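Local coordinates for exopolygalacturonase (PDB 2UVF), which hydrolyses polygalacturonate of pectin from its chain ends, as a family 28 exo-acting glycoside hydrolase, probably in the periplasm, at residues Y326-M334 with F347-G356; A377-N387 with F398-A409. All coordinates share one frame; numbering follows the deposited sequence.

Contact 1 (Y326-M334 with F347-G356). With ADA (alpha-D-galactopyranuronic acid), chain C; ADA (alpha-D-galactopyranuronic acid), chain B.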
loop_
_atom_site.group_PDB
_atom_site.type_symbol
_atom_site.label_atom_id
_atom_site.label_comp_id
_atom_site.label_asym_id
_atom_site.label_seq_id
_atom_site.Cartn_x
_atom_site.Cartn_y
_atom_site.Cartn_z
ATOM N N TYR A 326 7.667 5.480 22.290
ATOM C CA TYR A 326 7.741 5.883 20.889
ATOM C C TYR A 326 7.324 4.773 19.898
ATOM O O TYR A 326 6.580 5.040 18.929
ATOM C CB TYR A 326 9.155 6.402 20.587
ATOM C CG TYR A 326 9.277 7.146 19.281
ATOM C CD1 TYR A 326 8.829 8.476 19.159
ATOM C CD2 TYR A 326 9.854 6.525 18.156
ATOM C CE1 TYR A 326 8.954 9.172 17.924
ATOM C CE2 TYR A 326 9.972 7.196 16.935
ATOM C CZ TYR A 326 9.513 8.510 16.828
ATOM O OH TYR A 326 9.648 9.150 15.636
ATOM N N GLY A 327 7.781 3.546 20.149
ATOM C CA GLY A 327 7.514 2.412 19.269
ATOM C C GLY A 327 6.111 1.823 19.298
ATOM O O GLY A 327 5.678 1.173 18.324
ATOM N N GLN A 328 5.384 2.034 20.399
ATOM C CA GLN A 328 4.102 1.348 20.588
ATOM C C GLN A 328 2.890 2.238 20.862
ATOM O O GLN A 328 1.759 1.847 20.602
ATOM C CB GLN A 328 4.217 0.264 21.693
ATOM C CG GLN A 328 5.365 -0.733 21.538
ATOM C CD GLN A 328 5.337 -1.505 20.211
ATOM O OE1 GLN A 328 6.366 -1.882 19.695
ATOM N NE2 GLN A 328 4.166 -1.732 19.674
ATOM N N ARG A 329 3.123 3.434 21.372
ATOM C CA ARG A 329 2.038 4.211 21.964
ATOM C C ARG A 329 1.545 5.428 21.160
ATOM O O ARG A 329 0.678 6.164 21.627
ATOM C CB ARG A 329 2.389 4.599 23.414
ATOM C CG ARG A 329 2.797 3.421 24.332
ATOM C CD ARG A 329 1.613 2.579 24.729
ATOM N NE ARG A 329 0.539 3.437 25.217
ATOM C CZ ARG A 329 -0.748 3.118 25.193
ATOM N NH1 ARG A 329 -1.147 1.942 24.698
ATOM N NH2 ARG A 329 -1.644 3.984 25.666
ATOM N N ARG A 330 2.057 5.626 19.947
ATOM C CA ARG A 330 1.488 6.655 19.036
ATOM C C ARG A 330 0.334 6.046 18.250
ATOM O O ARG A 330 0.443 4.916 17.791
ATOM C CB ARG A 330 2.546 7.158 18.059
ATOM C CG ARG A 330 3.787 7.691 18.712
ATOM C CD ARG A 330 4.792 8.159 17.690
ATOM N NE ARG A 330 5.717 7.110 17.273
ATOM C CZ ARG A 330 6.175 6.964 16.030
ATOM N NH1 ARG A 330 5.757 7.777 15.053
ATOM N NH2 ARG A 330 7.028 5.995 15.756
ATOM N N SER A 331 -0.767 6.781 18.116
ATOM C CA SER A 331 -1.920 6.332 17.331
ATOM C C SER A 331 -1.667 6.342 15.812
ATOM O O SER A 331 -1.302 7.368 15.233
ATOM C CB SER A 331 -3.147 7.207 17.626
ATOM O OG SER A 331 -3.850 6.801 18.805
ATOM N N SER A 332 -1.867 5.187 15.182
ATOM C CA SER A 332 -1.930 5.089 13.724
ATOM C C SER A 332 -3.165 5.808 13.206
ATOM O O SER A 332 -4.068 6.169 13.981
ATOM C CB SER A 332 -1.969 3.626 13.286
ATOM O OG SER A 332 -0.702 3.057 13.467
ATOM N N LEU A 333 -3.221 6.026 11.904
ATOM C CA LEU A 333 -4.349 6.754 11.345
ATOM C C LEU A 333 -5.620 5.897 11.255
ATOM O O LEU A 333 -6.713 6.351 11.578
ATOM C CB LEU A 333 -3.971 7.357 9.982
ATOM C CG LEU A 333 -4.961 8.406 9.473
ATOM C CD1 LEU A 333 -4.289 9.770 9.266
ATOM C CD2 LEU A 333 -5.677 7.898 8.228
ATOM N N MET A 334 -5.470 4.652 10.820
ATOM C CA MET A 334 -6.614 3.787 10.580
ATOM C C MET A 334 -6.205 2.359 10.859
ATOM O O MET A 334 -5.163 1.923 10.410
ATOM C CB MET A 334 -7.107 3.916 9.138
ATOM C CG MET A 334 -8.458 3.286 8.910
ATOM S SD MET A 334 -9.050 3.351 7.216
ATOM C CE MET A 334 -9.335 5.109 6.988
ATOM N N PHE A 347 -10.043 9.266 -0.673
ATOM C CA PHE A 347 -9.630 10.138 0.419
ATOM C C PHE A 347 -8.146 10.401 0.449
ATOM O O PHE A 347 -7.360 9.613 -0.072
ATOM C CB PHE A 347 -10.192 9.718 1.809
ATOM C CG PHE A 347 -9.878 8.304 2.245
ATOM C CD1 PHE A 347 -8.673 8.006 2.895
ATOM C CD2 PHE A 347 -10.818 7.286 2.089
ATOM C CE1 PHE A 347 -8.391 6.714 3.333
ATOM C CE2 PHE A 347 -10.546 5.980 2.525
ATOM C CZ PHE A 347 -9.325 5.698 3.159
ATOM N N THR A 348 -7.787 11.539 1.044
ATOM C CA THR A 348 -6.400 11.932 1.276
ATOM C C THR A 348 -6.015 11.621 2.726
ATOM O O THR A 348 -6.831 11.805 3.657
ATOM C CB THR A 348 -6.207 13.426 0.907
ATOM O OG1 THR A 348 -6.437 13.560 -0.498
ATOM C CG2 THR A 348 -4.806 13.935 1.196
ATOM N N VAL A 349 -4.797 11.118 2.908
ATOM C CA VAL A 349 -4.237 10.819 4.227
ATOM C C VAL A 349 -3.100 11.788 4.490
ATOM O O VAL A 349 -2.153 11.908 3.689
ATOM C CB VAL A 349 -3.703 9.348 4.350
ATOM C CG1 VAL A 349 -2.966 9.121 5.706
ATOM C CG2 VAL A 349 -4.815 8.376 4.267
ATOM N N ARG A 350 -3.176 12.471 5.623
ATOM C CA ARG A 350 -2.112 13.362 6.032
ATOM C C ARG A 350 -1.676 13.088 7.453
ATOM O O ARG A 350 -2.469 12.630 8.236
ATOM C CB ARG A 350 -2.588 14.796 5.899
ATOM C CG ARG A 350 -2.667 15.213 4.439
ATOM C CD ARG A 350 -3.075 16.626 4.270
ATOM N NE ARG A 350 -2.987 16.953 2.863
ATOM C CZ ARG A 350 -3.456 18.061 2.318
ATOM N NH1 ARG A 350 -4.047 18.976 3.073
ATOM N NH2 ARG A 350 -3.303 18.251 1.017
ATOM N N ASN A 351 -0.401 13.327 7.754
ATOM C CA ASN A 351 0.063 13.539 9.129
ATOM C C ASN A 351 -0.321 12.464 10.191
ATOM O O ASN A 351 -0.913 12.813 11.218
ATOM C CB ASN A 351 -0.446 14.917 9.593
ATOM C CG ASN A 351 0.429 15.551 10.662
ATOM O OD1 ASN A 351 0.164 16.667 11.102
ATOM N ND2 ASN A 351 1.483 14.868 11.058
ATOM N N PRO A 352 0.043 11.174 9.976
ATOM C CA PRO A 352 -0.341 10.188 10.973
ATOM C C PRO A 352 0.602 10.310 12.161
ATOM O O PRO A 352 1.774 10.647 11.974
ATOM C CB PRO A 352 -0.113 8.862 10.242
ATOM C CG PRO A 352 1.082 9.135 9.366
ATOM C CD PRO A 352 0.857 10.567 8.897
ATOM N N ALA A 353 0.114 10.049 13.371
ATOM C CA ALA A 353 0.995 10.018 14.542
ATOM C C ALA A 353 1.934 8.801 14.530
ATOM O O ALA A 353 3.046 8.875 15.023
ATOM C CB ALA A 353 0.171 10.092 15.851
ATOM N N PHE A 354 1.504 7.700 13.926
ATOM C CA PHE A 354 2.328 6.491 13.805
ATOM C C PHE A 354 2.200 6.014 12.338
ATOM O O PHE A 354 2.754 6.683 11.428
ATOM C CB PHE A 354 1.890 5.479 14.868
ATOM C CG PHE A 354 2.771 4.246 15.005
ATOM C CD1 PHE A 354 4.143 4.309 14.904
ATOM C CD2 PHE A 354 2.187 3.014 15.268
ATOM C CE1 PHE A 354 4.939 3.154 15.058
ATOM C CE2 PHE A 354 2.976 1.849 15.416
ATOM C CZ PHE A 354 4.351 1.924 15.309
ATOM N N HIS A 355 1.433 4.950 12.090
ATOM C CA HIS A 355 1.249 4.390 10.741
ATOM C C HIS A 355 0.073 5.064 10.047
ATOM O O HIS A 355 -0.722 5.743 10.686
ATOM C CB HIS A 355 0.955 2.868 10.762
ATOM C CG HIS A 355 2.006 2.015 11.418
ATOM N ND1 HIS A 355 3.361 2.212 11.250
ATOM C CD2 HIS A 355 1.888 0.908 12.186
ATOM C CE1 HIS A 355 4.031 1.288 11.910
ATOM N NE2 HIS A 355 3.159 0.476 12.478
ATOM N N GLY A 356 -0.049 4.838 8.734
ATOM C CA GLY A 356 -1.164 5.360 7.929
ATOM C C GLY A 356 -2.348 4.425 8.037
ATOM O O GLY A 356 -3.000 4.353 9.089
HETATM C C1 ADA C . 6.897 -3.616 10.945
HETATM C C2 ADA C . 5.899 -4.183 9.915
HETATM C C3 ADA C . 4.713 -3.203 9.826
HETATM C C4 ADA C . 4.041 -3.042 11.225
HETATM C C5 ADA C . 5.087 -2.546 12.248
HETATM C C6 ADA C . 4.642 -2.347 13.723
HETATM O O2 ADA C . 6.527 -4.392 8.635
HETATM O O3 ADA C . 3.782 -3.622 8.832
HETATM O O4 ADA C . 3.453 -4.270 11.668
HETATM O O5 ADA C . 6.266 -3.408 12.250
HETATM O O6B ADA C . 5.382 -2.848 14.598
HETATM O O6A ADA C . 3.596 -1.695 13.964
HETATM C C1 ADA B . 9.142 0.258 9.035
HETATM C C2 ADA B . 7.792 0.244 9.782
HETATM C C3 ADA B . 8.093 -0.190 11.235
HETATM C C4 ADA B . 8.407 -1.694 11.165
HETATM C C5 ADA B . 9.690 -1.830 10.324
HETATM C C6 ADA B . 10.069 -3.315 10.123
HETATM O O1 ADA B . 10.150 1.096 9.672
HETATM O O2 ADA B . 7.105 1.472 9.704
HETATM O O3 ADA B . 7.041 0.151 12.171
HETATM O O4 ADA B . 7.342 -2.340 10.424
HETATM O O5 ADA B . 9.577 -1.136 9.006
HETATM O O6B ADA B . 9.525 -3.938 9.175
HETATM O O6A ADA B . 10.907 -3.820 10.913
HETATM O O HOH W 1 -2.522 9.275 13.773
#
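Phe354 swings CG to the side away from its own N (chi1 -172°) while the Arg330 chain bends at chi3, and the phenyl ring and the guanidinium meet beside the substrate cleft of the right-handed parallel beta-helix typical of family 28. Phe354 CD1 sits over the centre of one guanidinium face, 3.5 Å from Arg330 CZ, and the planes stand 69° apart, so the ring presents its edge to the cation. The Tyr326 ring lies over the opposite face. Arg330 NE donates to Tyr326 O at 2.8 Å in a nearly straight bond lying in the guanidinium plane, and Arg330 NH1 reaches Ala353 O at 2.9 Å, tilted from that plane; NH1 also donates to Asn378 O, and Asn379 completes the partners of the group. These bonds fix the rotation of the group and join the end of helix 322-328 to the loop that carries Ala353 to His355.

Further along, the backbones are tied by Leu333 N to His355 O (2.8 Å) and Met334 N to Gly356 O (3.0 Å), while a water bridges Ser331 O and Ala353 N. Leu333 packs both methyls against Val349 CG1, and Met334 CE comes obliquely onto Phe347, 3.9 Å from its CZ. Ser332 OG accepts from His355 N at 3.2 Å. The imidazole, lying against a face of Phe354, points His355 NE2 almost straight (174°) at the carboxylate O6A of galacturonate C, 2.7 Å away.

Contact 2 (A377-N387 with F398-A409); sequences ANNGDGIEFGN and FDTGDDCINFAA. With NI (nickel (II) ion), chain K; ADA (alpha-D-galactopyranuronic acid), chain B; ADA (alpha-D-galactopyranuronic acid), chain C; SO4 (sulfate ion), chain I.
Backbone hydrogen bonds pair strand 383-386 with strand 405-408 in parallel register, Ile383 beside Ile405 and Phe385 beside Phe407. They run alternately, Ile383 N to Cys404 O, Asn406 N to Ile383 O, Phe385 N to Asn406 O, Ala408 N to Phe385 O at 2.7 Å, and Asn387 N to Ala408 O. Before the strands, Gly380 O, at the last residue of the type II turn Ala377-Gly380, receives weak bonds from Gly401 N and Asp402 N.

Apolar packing occupies the face bearing Ile383, Phe385, Ile405 and Phe407. The two phenylalanine side chains lie side by side, pointing the same way, their planes 18° apart but slid until the rings barely overlap, with Phe385 CD2 3.4 Å from Phe407 CE1. Ile405 CG2 meets the edge of Phe385, and Ile383 CD1 comes to the edge of Phe398. Such stacking of like residues on successive coils is characteristic of the parallel beta-helix, whose interior these side chains fill.

Polar groups meet the sugars. Asn406, on the face it shares with Glu384, has CG anti to the backbone N (chi1 -178°), carrying OD1 to O3 of galacturonate C at 2.7 Å. From the preceding loop, Asp402 OD2 accepts from O1 of galacturonate B at 3.2 Å, and its OD1 lies 3.1 Å from C1 of that sugar; Asp381, Asp402 and Asp403 probably correspond to the three catalytic aspartates of family 28.

Metal coordination involves the same loop before strand 405-408: Gly401 O binds nickel at 2.1 Å, with three waters and Asp376 as further ligands.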
loop_
_atom_site.group_PDB
_atom_site.type_symbol
_atom_site.label_atom_id
_atom_site.label_comp_id
_atom_site.label_asym_id
_atom_site.label_seq_id
_atom_site.Cartn_x
_atom_site.Cartn_y
_atom_site.Cartn_z
ATOM N N ALA A 377 6.677 11.592 7.999
ATOM C CA ALA A 377 6.231 11.145 9.313
ATOM C C ALA A 377 6.851 9.786 9.686
ATOM O O ALA A 377 6.655 8.793 8.970
ATOM C CB ALA A 377 4.720 11.101 9.359
ATOM N N ASN A 378 7.632 9.765 10.770
ATOM C CA ASN A 378 8.339 8.541 11.211
ATOM C C ASN A 378 7.377 7.371 11.402
ATOM O O ASN A 378 6.402 7.472 12.159
ATOM C CB ASN A 378 9.143 8.789 12.489
ATOM C CG ASN A 378 10.280 7.766 12.698
ATOM O OD1 ASN A 378 10.792 7.155 11.755
ATOM N ND2 ASN A 378 10.678 7.589 13.944
ATOM N N ASN A 379 7.664 6.285 10.681
ATOM C CA ASN A 379 6.837 5.069 10.599
ATOM C C ASN A 379 5.496 5.267 9.913
ATOM O O ASN A 379 4.599 4.415 10.025
ATOM C CB ASN A 379 6.645 4.432 11.979
ATOM C CG ASN A 379 7.949 4.264 12.707
ATOM O OD1 ASN A 379 8.123 4.826 13.781
ATOM N ND2 ASN A 379 8.907 3.540 12.095
ATOM N N GLY A 380 5.358 6.371 9.193
ATOM C CA GLY A 380 4.099 6.661 8.530
ATOM C C GLY A 380 4.027 5.973 7.188
ATOM O O GLY A 380 4.149 6.639 6.131
ATOM N N ASP A 381 3.853 4.648 7.212
ATOM C CA ASP A 381 3.724 3.896 5.956
ATOM C C ASP A 381 2.347 4.132 5.363
ATOM O O ASP A 381 1.436 4.524 6.081
ATOM C CB ASP A 381 4.118 2.394 6.045
ATOM C CG ASP A 381 3.705 1.733 7.324
ATOM O OD1 ASP A 381 2.668 2.173 7.911
ATOM O OD2 ASP A 381 4.413 0.754 7.723
ATOM N N GLY A 382 2.215 3.927 4.054
ATOM C CA GLY A 382 0.966 4.249 3.360
ATOM C C GLY A 382 -0.139 3.268 3.708
ATOM O O GLY A 382 -1.124 3.642 4.329
ATOM N N ILE A 383 0.023 2.011 3.295
ATOM C CA ILE A 383 -0.930 0.967 3.636
ATOM C C ILE A 383 -0.177 -0.252 4.140
ATOM O O ILE A 383 0.722 -0.759 3.458
ATOM C CB ILE A 383 -1.858 0.565 2.439
ATOM C CG1 ILE A 383 -2.582 1.793 1.836
ATOM C CG2 ILE A 383 -2.880 -0.503 2.900
ATOM C CD1 ILE A 383 -3.312 1.556 0.513
ATOM N N GLU A 384 -0.525 -0.703 5.346
ATOM C CA GLU A 384 -0.070 -2.005 5.839
ATOM C C GLU A 384 -1.110 -3.072 5.564
ATOM O O GLU A 384 -2.282 -2.862 5.852
ATOM C CB GLU A 384 0.206 -1.974 7.345
ATOM C CG GLU A 384 1.370 -1.138 7.727
ATOM C CD GLU A 384 1.636 -1.163 9.196
ATOM O OE1 GLU A 384 0.884 -1.816 9.945
ATOM O OE2 GLU A 384 2.617 -0.535 9.604
ATOM N N PHE A 385 -0.669 -4.198 4.993
ATOM C CA PHE A 385 -1.480 -5.398 4.886
ATOM C C PHE A 385 -0.875 -6.456 5.832
ATOM O O PHE A 385 0.294 -6.828 5.707
ATOM C CB PHE A 385 -1.574 -5.894 3.438
ATOM C CG PHE A 385 -2.385 -5.002 2.524
ATOM C CD1 PHE A 385 -3.760 -4.849 2.711
ATOM C CD2 PHE A 385 -1.772 -4.329 1.456
ATOM C CE1 PHE A 385 -4.521 -4.019 1.871
ATOM C CE2 PHE A 385 -2.520 -3.503 0.607
ATOM C CZ PHE A 385 -3.901 -3.352 0.816
ATOM N N GLY A 386 -1.668 -6.899 6.809
ATOM C CA GLY A 386 -1.175 -7.801 7.851
ATOM C C GLY A 386 -2.025 -9.042 8.037
ATOM O O GLY A 386 -3.186 -8.953 8.462
ATOM N N ASN A 387 -1.451 -10.198 7.720
ATOM C CA ASN A 387 -2.167 -11.489 7.818
ATOM C C ASN A 387 -3.535 -11.426 7.147
ATOM O O ASN A 387 -4.519 -11.986 7.646
ATOM C CB ASN A 387 -2.285 -11.975 9.290
ATOM C CG ASN A 387 -0.934 -12.261 9.914
ATOM O OD1 ASN A 387 -0.473 -13.400 9.916
ATOM N ND2 ASN A 387 -0.268 -11.216 10.406
ATOM N N PHE A 398 1.235 7.756 -3.772
ATOM C CA PHE A 398 2.001 7.512 -2.516
ATOM C C PHE A 398 3.143 8.512 -2.383
ATOM O O PHE A 398 3.991 8.594 -3.255
ATOM C CB PHE A 398 2.575 6.089 -2.432
ATOM C CG PHE A 398 1.550 5.016 -2.240
ATOM C CD1 PHE A 398 1.153 4.624 -0.958
ATOM C CD2 PHE A 398 0.991 4.368 -3.338
ATOM C CE1 PHE A 398 0.189 3.612 -0.785
ATOM C CE2 PHE A 398 0.055 3.365 -3.172
ATOM C CZ PHE A 398 -0.350 2.989 -1.897
ATOM N N ASP A 399 3.133 9.275 -1.285
ATOM C CA ASP A 399 4.266 10.100 -0.834
ATOM C C ASP A 399 4.257 9.961 0.709
ATOM O O ASP A 399 3.491 10.638 1.416
ATOM C CB ASP A 399 4.084 11.566 -1.292
ATOM C CG ASP A 399 5.351 12.370 -1.207
ATOM O OD1 ASP A 399 6.294 12.061 -1.961
ATOM O OD2 ASP A 399 5.401 13.341 -0.402
ATOM N N THR A 400 5.072 9.046 1.220
ATOM C CA THR A 400 4.859 8.514 2.564
ATOM C C THR A 400 6.111 8.681 3.426
ATOM O O THR A 400 7.207 8.829 2.913
ATOM C CB THR A 400 4.419 7.018 2.496
ATOM O OG1 THR A 400 5.417 6.257 1.812
ATOM C CG2 THR A 400 3.094 6.848 1.752
ATOM N N GLY A 401 5.922 8.660 4.742
ATOM C CA GLY A 401 7.014 8.773 5.686
ATOM C C GLY A 401 7.800 7.487 5.801
ATOM O O GLY A 401 8.960 7.524 6.198
ATOM N N ASP A 402 7.174 6.366 5.447
ATOM C CA ASP A 402 7.825 5.049 5.499
ATOM C C ASP A 402 7.501 4.238 4.247
ATOM O O ASP A 402 7.386 4.808 3.145
ATOM C CB ASP A 402 7.404 4.293 6.773
ATOM C CG ASP A 402 8.500 3.387 7.296
ATOM O OD1 ASP A 402 8.653 2.280 6.747
ATOM O OD2 ASP A 402 9.216 3.785 8.241
ATOM N N ASP A 403 7.364 2.915 4.390
ATOM C CA ASP A 403 7.111 2.047 3.234
ATOM C C ASP A 403 5.804 2.519 2.621
ATOM O O ASP A 403 4.925 2.969 3.347
ATOM C CB ASP A 403 6.959 0.572 3.639
ATOM C CG ASP A 403 8.229 -0.022 4.247
ATOM O OD1 ASP A 403 9.348 0.466 3.913
ATOM O OD2 ASP A 403 8.115 -1.006 5.031
ATOM N N CYS A 404 5.679 2.424 1.301
ATOM C CA CYS A 404 4.440 2.784 0.636
ATOM C C CYS A 404 3.381 1.710 0.839
ATOM O O CYS A 404 2.320 1.996 1.370
ATOM C CB CYS A 404 4.681 3.073 -0.853
ATOM S SG CYS A 404 5.921 4.377 -1.191
ATOM N N ILE A 405 3.646 0.498 0.362
ATOM C CA ILE A 405 2.789 -0.643 0.637
ATOM C C ILE A 405 3.651 -1.683 1.346
ATOM O O ILE A 405 4.710 -2.085 0.848
ATOM C CB ILE A 405 2.100 -1.234 -0.634
ATOM C CG1 ILE A 405 1.262 -0.167 -1.343
ATOM C CG2 ILE A 405 1.232 -2.472 -0.281
ATOM C CD1 ILE A 405 0.927 -0.527 -2.787
ATOM N N ASN A 406 3.211 -2.062 2.544
ATOM C CA ASN A 406 3.935 -3.034 3.335
ATOM C C ASN A 406 3.091 -4.283 3.542
ATOM O O ASN A 406 1.882 -4.188 3.740
ATOM C CB ASN A 406 4.293 -2.428 4.694
ATOM C CG ASN A 406 5.101 -3.375 5.546
ATOM O OD1 ASN A 406 4.558 -4.129 6.348
ATOM N ND2 ASN A 406 6.398 -3.358 5.357
ATOM N N PHE A 407 3.730 -5.446 3.495
ATOM C CA PHE A 407 3.043 -6.719 3.818
ATOM C C PHE A 407 3.671 -7.362 5.024
ATOM O O PHE A 407 4.879 -7.499 5.094
ATOM C CB PHE A 407 3.058 -7.685 2.639
ATOM C CG PHE A 407 2.372 -7.148 1.431
ATOM C CD1 PHE A 407 0.990 -7.202 1.325
ATOM C CD2 PHE A 407 3.115 -6.571 0.393
ATOM C CE1 PHE A 407 0.359 -6.695 0.202
ATOM C CE2 PHE A 407 2.487 -6.066 -0.728
ATOM C CZ PHE A 407 1.101 -6.114 -0.822
ATOM N N ALA A 408 2.839 -7.728 5.983
ATOM C CA ALA A 408 3.311 -8.318 7.231
ATOM C C ALA A 408 2.587 -9.650 7.482
ATOM O O ALA A 408 1.407 -9.784 7.166
ATOM C CB ALA A 408 3.053 -7.371 8.377
ATOM N N ALA A 409 3.291 -10.609 8.082
ATOM C CA ALA A 409 2.683 -11.907 8.388
ATOM C C ALA A 409 3.020 -12.479 9.785
ATOM O O ALA A 409 2.843 -13.673 10.039
ATOM C CB ALA A 409 2.992 -12.893 7.298
HETATM NI NI NI K . 10.733 8.361 5.496
HETATM C C1 ADA B . 9.142 0.258 9.035
HETATM C C2 ADA B . 7.792 0.244 9.782
HETATM C C3 ADA B . 8.093 -0.190 11.235
HETATM C C4 ADA B . 8.407 -1.694 11.165
HETATM C C5 ADA B . 9.690 -1.830 10.324
HETATM C C6 ADA B . 10.069 -3.315 10.123
HETATM O O1 ADA B . 10.150 1.096 9.672
HETATM O O2 ADA B . 7.105 1.472 9.704
HETATM O O3 ADA B . 7.041 0.151 12.171
HETATM O O4 ADA B . 7.342 -2.340 10.424
HETATM O O5 ADA B . 9.577 -1.136 9.006
HETATM O O6B ADA B . 9.525 -3.938 9.175
HETATM O O6A ADA B . 10.907 -3.820 10.913
HETATM C C1 ADA C . 6.897 -3.616 10.945
HETATM C C2 ADA C . 5.899 -4.183 9.915
HETATM C C3 ADA C . 4.713 -3.203 9.826
HETATM C C4 ADA C . 4.041 -3.042 11.225
HETATM C C5 ADA C . 5.087 -2.546 12.248
HETATM C C6 ADA C . 4.642 -2.347 13.723
HETATM O O2 ADA C . 6.527 -4.392 8.635
HETATM O O3 ADA C . 3.782 -3.622 8.832
HETATM O O4 ADA C . 3.453 -4.270 11.668
HETATM O O5 ADA C . 6.266 -3.408 12.250
HETATM O O6B ADA C . 5.382 -2.848 14.598
HETATM O O6A ADA C . 3.596 -1.695 13.964
HETATM S S SO4 I . 12.827 4.011 12.209
HETATM O O1 SO4 I . 12.521 4.862 11.060
HETATM O O2 SO4 I . 14.270 4.045 12.425
HETATM O O3 SO4 I . 12.158 4.519 13.406
HETATM O O4 SO4 I . 12.373 2.643 11.943
HETATM O O HOH W 2 9.915 6.246 8.991
HETATM O O HOH W 3 9.781 8.762 3.313
HETATM O O HOH W 4 12.663 9.306 5.007
HETATM O O HOH W 5 11.592 8.140 7.838
#

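Contact 1 and contact 2 have centres about 10 Å apart and border the same digalacturonate, touching both of its units. Along the chain they follow in series: 326-334 with 347-356 closes before 377-387 opens. Two short polar pairs, both probable hydrogen bonds, join them: Tyr326 OH to Asn378 ND2 and Arg330 NH2 to Asn379 OD1, each 2.5 Å. His355 ND1 also bonds to Asn379 O, so the turn of contact 2 helps orient the imidazole that contact 1 supplies to the carboxylate of galacturonate C. Beside it, His355 CD2 packs 3.0 Å from Glu384 OE2, and His355 CB 3.4 Å from Asp381 OD1. Contact 2 supplies groups at the hydroxyls of both units.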